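Local coordinates for protein valine-pyruvate aminotransferase (Salmonella typhimurium, PDB 3G7Q) that probably transfers the amino group of L-valine to pyruvate, giving L-alanine and 3-methyl-2-oxobutanoate, as an aminotransferase dependent on pyridoxal 5'-phosphate, at residues Y222-A234 and L299-Y312. Sequence-based numbering, arbitrary orientation. Where two conformers were deposited one is given.
With EDO (1,2-ethanediol), chain E.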
loop_
_atom_site.group_PDB
_atom_site.type_symbol
_atom_site.label_atom_id
_atom_site.label_comp_id
_atom_site.label_asym_id
_atom_site.label_seq_id
_atom_site.Cartn_x
_atom_site.Cartn_y
_atom_site.Cartn_z
ATOM N N TYR A 222 -0.375 10.886 15.916
ATOM C CA TYR A 222 0.319 10.968 17.183
ATOM C C TYR A 222 -0.578 11.159 18.386
ATOM O O TYR A 222 -0.088 11.175 19.503
ATOM C CB TYR A 222 1.334 12.143 17.156
ATOM C CG TYR A 222 2.443 11.928 16.167
ATOM C CD1 TYR A 222 3.574 11.186 16.505
ATOM C CD2 TYR A 222 2.363 12.438 14.888
ATOM C CE1 TYR A 222 4.574 10.980 15.605
ATOM C CE2 TYR A 222 3.376 12.235 13.983
ATOM C CZ TYR A 222 4.467 11.493 14.358
ATOM O OH TYR A 222 5.471 11.283 13.483
ATOM N N GLY A 223 -1.877 11.295 18.168
ATOM C CA GLY A 223 -2.788 11.648 19.234
ATOM C C GLY A 223 -3.465 10.512 19.991
ATOM O O GLY A 223 -3.013 9.377 19.994
ATOM N N VAL A 224 -4.531 10.892 20.673
ATOM C CA VAL A 224 -5.339 10.042 21.527
ATOM C C VAL A 224 -6.413 9.387 20.692
ATOM O O VAL A 224 -6.963 10.030 19.820
ATOM C CB VAL A 224 -5.965 10.958 22.631
ATOM C CG1 VAL A 224 -7.230 10.409 23.171
ATOM C CG2 VAL A 224 -4.919 11.255 23.706
ATOM N N PRO A 225 -6.813 8.151 21.023
ATOM C CA PRO A 225 -6.417 7.285 22.117
ATOM C C PRO A 225 -5.105 6.514 21.932
ATOM O O PRO A 225 -4.604 5.988 22.907
ATOM C CB PRO A 225 -7.606 6.308 22.232
ATOM C CG PRO A 225 -8.161 6.269 20.881
ATOM C CD PRO A 225 -7.971 7.608 20.296
ATOM N N PHE A 226 -4.578 6.440 20.706
ATOM C CA PHE A 226 -3.280 5.803 20.449
ATOM C C PHE A 226 -2.625 6.514 19.275
ATOM O O PHE A 226 -3.299 6.835 18.311
ATOM C CB PHE A 226 -3.415 4.301 20.171
ATOM C CG PHE A 226 -4.282 3.974 19.003
ATOM C CD1 PHE A 226 -3.750 3.888 17.734
ATOM C CD2 PHE A 226 -5.641 3.761 19.180
ATOM C CE1 PHE A 226 -4.566 3.613 16.645
ATOM C CE2 PHE A 226 -6.437 3.477 18.113
ATOM C CZ PHE A 226 -5.906 3.406 16.856
ATOM N N PRO A 227 -1.300 6.714 19.315
ATOM C CA PRO A 227 -0.341 6.296 20.346
ATOM C C PRO A 227 -0.217 7.187 21.569
ATOM O O PRO A 227 0.521 6.855 22.498
ATOM C CB PRO A 227 0.970 6.268 19.567
ATOM C CG PRO A 227 0.826 7.425 18.643
ATOM C CD PRO A 227 -0.614 7.372 18.186
ATOM N N GLY A 228 -0.941 8.293 21.609
ATOM C CA GLY A 228 -0.953 9.136 22.801
ATOM C C GLY A 228 0.295 9.954 23.052
ATOM O O GLY A 228 0.573 10.317 24.178
ATOM N N ILE A 229 1.021 10.276 21.994
ATOM C CA ILE A 229 2.230 11.113 22.103
ATOM C C ILE A 229 1.799 12.588 22.045
ATOM O O ILE A 229 2.048 13.311 21.043
ATOM C CB ILE A 229 3.267 10.758 21.026
ATOM C CG1 ILE A 229 3.567 9.242 20.983
ATOM C CG2 ILE A 229 4.604 11.563 21.302
ATOM C CD1 ILE A 229 4.339 8.736 19.806
ATOM N N ILE A 230 1.164 13.010 23.119
ATOM C CA ILE A 230 0.637 14.356 23.275
ATOM C C ILE A 230 0.857 14.792 24.696
ATOM O O ILE A 230 0.566 14.045 25.652
ATOM C CB ILE A 230 -0.859 14.410 22.833
ATOM C CG1 ILE A 230 -1.384 15.838 22.895
ATOM C CG2 ILE A 230 -1.710 13.438 23.699
ATOM C CD1 ILE A 230 -2.726 16.022 22.192
ATOM N N PHE A 231 1.366 16.014 24.850
ATOM C CA PHE A 231 1.748 16.564 26.141
ATOM C C PHE A 231 0.924 17.790 26.557
ATOM O O PHE A 231 1.281 18.514 27.494
ATOM C CB PHE A 231 3.228 16.948 26.097
ATOM C CG PHE A 231 4.105 15.937 25.366
ATOM C CD1 PHE A 231 4.092 14.593 25.716
ATOM C CD2 PHE A 231 4.962 16.336 24.350
ATOM C CE1 PHE A 231 4.874 13.690 25.071
ATOM C CE2 PHE A 231 5.737 15.429 23.701
ATOM C CZ PHE A 231 5.692 14.119 24.031
ATOM N N SER A 232 -0.112 18.094 25.809
ATOM C CA SER A 232 -0.912 19.244 26.101
ATOM C C SER A 232 -2.350 18.819 26.143
ATOM O O SER A 232 -2.678 17.696 25.750
ATOM C CB SER A 232 -0.753 20.268 24.988
ATOM O OG SER A 232 -1.208 19.646 23.786
ATOM N N GLU A 233 -3.193 19.727 26.598
ATOM C CA GLU A 233 -4.632 19.503 26.596
ATOM C C GLU A 233 -5.131 19.518 25.146
ATOM O O GLU A 233 -4.606 20.257 24.314
ATOM C CB GLU A 233 -5.316 20.585 27.407
ATOM C CG GLU A 233 -6.835 20.516 27.454
ATOM C CD GLU A 233 -7.554 21.194 26.293
ATOM O OE1 GLU A 233 -6.994 22.121 25.658
ATOM O OE2 GLU A 233 -8.706 20.789 26.043
ATOM N N ALA A 234 -6.110 18.680 24.852
ATOM C CA ALA A 234 -6.732 18.642 23.558
ATOM C C ALA A 234 -8.024 17.844 23.653
ATOM O O ALA A 234 -7.997 16.631 23.855
ATOM C CB ALA A 234 -5.771 18.022 22.527
ATOM N N LEU A 299 -4.082 -1.423 24.511
ATOM C CA LEU A 299 -3.748 -0.359 23.551
ATOM C C LEU A 299 -3.735 1.036 24.195
ATOM O O LEU A 299 -2.748 1.774 24.097
ATOM C CB LEU A 299 -4.689 -0.445 22.341
ATOM C CG LEU A 299 -4.467 0.539 21.193
ATOM C CD1 LEU A 299 -3.045 0.410 20.645
ATOM C CD2 LEU A 299 -5.558 0.324 20.106
ATOM N N LEU A 300 -4.817 1.391 24.877
ATOM C CA LEU A 300 -4.865 2.671 25.561
ATOM C C LEU A 300 -3.894 2.731 26.742
ATOM O O LEU A 300 -3.222 3.746 26.955
ATOM C CB LEU A 300 -6.317 2.983 26.018
ATOM C CG LEU A 300 -7.250 3.587 24.946
ATOM C CD1 LEU A 300 -7.183 2.849 23.633
ATOM C CD2 LEU A 300 -8.713 3.690 25.429
ATOM N N ARG A 301 -3.801 1.642 27.520
ATOM C CA ARG A 301 -2.912 1.607 28.682
ATOM C C ARG A 301 -1.451 1.887 28.310
ATOM O O ARG A 301 -0.728 2.650 28.986
ATOM C CB ARG A 301 -2.989 0.217 29.346
ATOM C CG ARG A 301 -2.058 0.023 30.547
ATOM C CD ARG A 301 -2.215 -1.364 31.199
ATOM N NE ARG A 301 -1.760 -2.457 30.342
ATOM C CZ ARG A 301 -0.483 -2.823 30.206
ATOM N NH1 ARG A 301 0.485 -2.188 30.850
ATOM N NH2 ARG A 301 -0.160 -3.834 29.417
ATOM N N LEU A 302 -1.008 1.238 27.252
ATOM C CA LEU A 302 0.387 1.372 26.833
ATOM C C LEU A 302 0.633 2.777 26.309
ATOM O O LEU A 302 1.667 3.378 26.612
ATOM C CB LEU A 302 0.736 0.323 25.795
ATOM C CG LEU A 302 0.841 -1.113 26.319
ATOM C CD1 LEU A 302 1.058 -2.049 25.111
ATOM C CD2 LEU A 302 1.935 -1.265 27.401
ATOM N N SER A 303 -0.328 3.310 25.555
ATOM C CA SER A 303 -0.200 4.683 25.070
ATOM C C SER A 303 -0.060 5.664 26.220
ATOM O O SER A 303 0.822 6.537 26.234
ATOM C CB SER A 303 -1.422 5.042 24.210
ATOM O OG SER A 303 -1.490 4.224 23.027
ATOM N N GLU A 304 -0.930 5.552 27.223
ATOM C CA GLU A 304 -0.912 6.533 28.312
ATOM C C GLU A 304 0.179 6.319 29.354
ATOM O O GLU A 304 0.730 7.304 29.867
ATOM C CB GLU A 304 -2.294 6.603 29.020
ATOM C CG GLU A 304 -2.438 7.655 30.174
ATOM C CD GLU A 304 -2.450 9.168 29.751
ATOM O OE1 GLU A 304 -2.894 9.513 28.643
ATOM O OE2 GLU A 304 -2.030 10.032 30.555
ATOM N N THR A 305 0.520 5.064 29.657
ATOM C CA THR A 305 1.454 4.796 30.764
ATOM C C THR A 305 2.878 4.426 30.398
ATOM O O THR A 305 3.753 4.443 31.255
ATOM C CB THR A 305 0.871 3.680 31.652
ATOM O OG1 THR A 305 0.923 2.438 30.968
ATOM C CG2 THR A 305 -0.586 3.999 32.023
ATOM N N VAL A 306 3.124 4.120 29.139
ATOM C CA VAL A 306 4.471 3.731 28.716
ATOM C C VAL A 306 5.000 4.671 27.631
ATOM O O VAL A 306 6.064 5.282 27.774
ATOM C CB VAL A 306 4.493 2.278 28.208
ATOM C CG1 VAL A 306 5.880 1.915 27.631
ATOM C CG2 VAL A 306 4.095 1.306 29.330
ATOM N N ILE A 307 4.226 4.809 26.564
ATOM C CA ILE A 307 4.630 5.639 25.439
ATOM C C ILE A 307 4.685 7.133 25.779
ATOM O O ILE A 307 5.745 7.749 25.652
ATOM C CB ILE A 307 3.708 5.394 24.228
ATOM C CG1 ILE A 307 3.862 3.943 23.729
ATOM C CG2 ILE A 307 4.019 6.382 23.100
ATOM C CD1 ILE A 307 2.883 3.541 22.636
ATOM N N LYS A 308 3.571 7.718 26.198
ATOM C CA LYS A 308 3.575 9.149 26.468
ATOM C C LYS A 308 4.689 9.578 27.454
ATOM O O LYS A 308 5.426 10.515 27.176
ATOM C CB LYS A 308 2.202 9.600 26.988
ATOM C CG LYS A 308 2.150 11.073 27.351
ATOM C CD LYS A 308 0.753 11.477 27.776
ATOM C CE LYS A 308 0.767 12.788 28.535
ATOM N NZ LYS A 308 -0.615 13.244 28.914
ATOM N N PRO A 309 4.810 8.911 28.609
ATOM C CA PRO A 309 5.870 9.369 29.537
ATOM C C PRO A 309 7.295 9.253 29.011
ATOM O O PRO A 309 8.162 10.051 29.387
ATOM C CB PRO A 309 5.693 8.483 30.771
ATOM C CG PRO A 309 4.464 7.753 30.570
ATOM C CD PRO A 309 4.039 7.794 29.181
ATOM N N PHE A 310 7.552 8.231 28.204
ATOM C CA PHE A 310 8.857 8.063 27.592
ATOM C C PHE A 310 9.199 9.274 26.735
ATOM O O PHE A 310 10.278 9.842 26.869
ATOM C CB PHE A 310 8.909 6.802 26.720
ATOM C CG PHE A 310 10.211 6.656 25.957
ATOM C CD1 PHE A 310 10.393 7.262 24.723
ATOM C CD2 PHE A 310 11.233 5.892 26.489
ATOM C CE1 PHE A 310 11.623 7.107 24.042
ATOM C CE2 PHE A 310 12.421 5.746 25.820
ATOM C CZ PHE A 310 12.604 6.355 24.607
ATOM N N TYR A 311 8.301 9.653 25.822
ATOM C CA TYR A 311 8.576 10.778 24.942
ATOM C C TYR A 311 8.595 12.108 25.687
ATOM O O TYR A 311 9.344 12.985 25.340
ATOM C CB TYR A 311 7.552 10.832 23.809
ATOM C CG TYR A 311 7.750 9.750 22.749
ATOM C CD1 TYR A 311 8.705 9.892 21.771
ATOM C CD2 TYR A 311 6.961 8.599 22.723
ATOM C CE1 TYR A 311 8.871 8.945 20.814
ATOM C CE2 TYR A 311 7.130 7.618 21.743
ATOM C CZ TYR A 311 8.096 7.792 20.806
ATOM O OH TYR A 311 8.306 6.863 19.809
ATOM N N TYR A 312 7.745 12.265 26.691
ATOM C CA TYR A 312 7.714 13.514 27.455
ATOM C C TYR A 312 9.069 13.731 28.143
ATOM O O TYR A 312 9.662 14.823 28.093
ATOM C CB TYR A 312 6.579 13.480 28.446
ATOM C CG TYR A 312 6.468 14.757 29.253
ATOM C CD1 TYR A 312 6.130 15.954 28.640
ATOM C CD2 TYR A 312 6.713 14.749 30.595
ATOM C CE1 TYR A 312 6.025 17.137 29.385
ATOM C CE2 TYR A 312 6.614 15.915 31.336
ATOM C CZ TYR A 312 6.260 17.091 30.716
ATOM O OH TYR A 312 6.159 18.235 31.481
HETATM C C1 EDO E . 1.308 16.249 30.177
HETATM O O1 EDO E . 0.188 15.776 29.361
HETATM C C2 EDO E . 2.606 15.451 29.951
HETATM O O2 EDO E . 2.791 14.520 31.058
HETATM O O HOH W 1 -1.696 9.251 26.006
HETATM O O HOH W 2 -1.406 15.147 27.262
#
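The Phe-231 ring has Tyr-311 CB and Lys-308 O at its edge, near its plane, while Tyr-312 CA makes an off-centre CH-pi contact, 4.2 Å from the Phe-231 ring centroid. The Phe-231 and Tyr-312 rings meet obliquely, planes at 51°, and C2 of a 1,2-ethanediol, probably from the crystallisation liquor, lies over the centre of one Tyr-312 face. Phe-310 CD1 covers one face of Tyr-311, whose CE2 receives Ile-229 CD1 at 3.6 Å. The contact is mainly apolar packing, without a direct hydrogen bond across it. In the conformers described, of two deposited for each side chain, water links Gly-228 O to Glu-304 OE1 and Ile-230 O to Lys-308 NZ. Ser-303 CB packs 3.2 Å from Pro-227 O, near backbone where cis peptide bonds precede Pro-225 and Pro-227, while its OG bonds back to Leu-299 O. Gly-228, at positive phi, has no side chain to crowd Ser-303 CB, which lets loop and helix close up. Leu-299 CD2 meets Phe-226 CD2 at 3.6 Å. In this class I and II aminotransferase domain the loop following strand 216-219 lies along the first turns of helix 299-325, with helix 77-92 and strand 242-247 flanking the Pro-225 end and helix 45-61 against Leu-302 and Val-306.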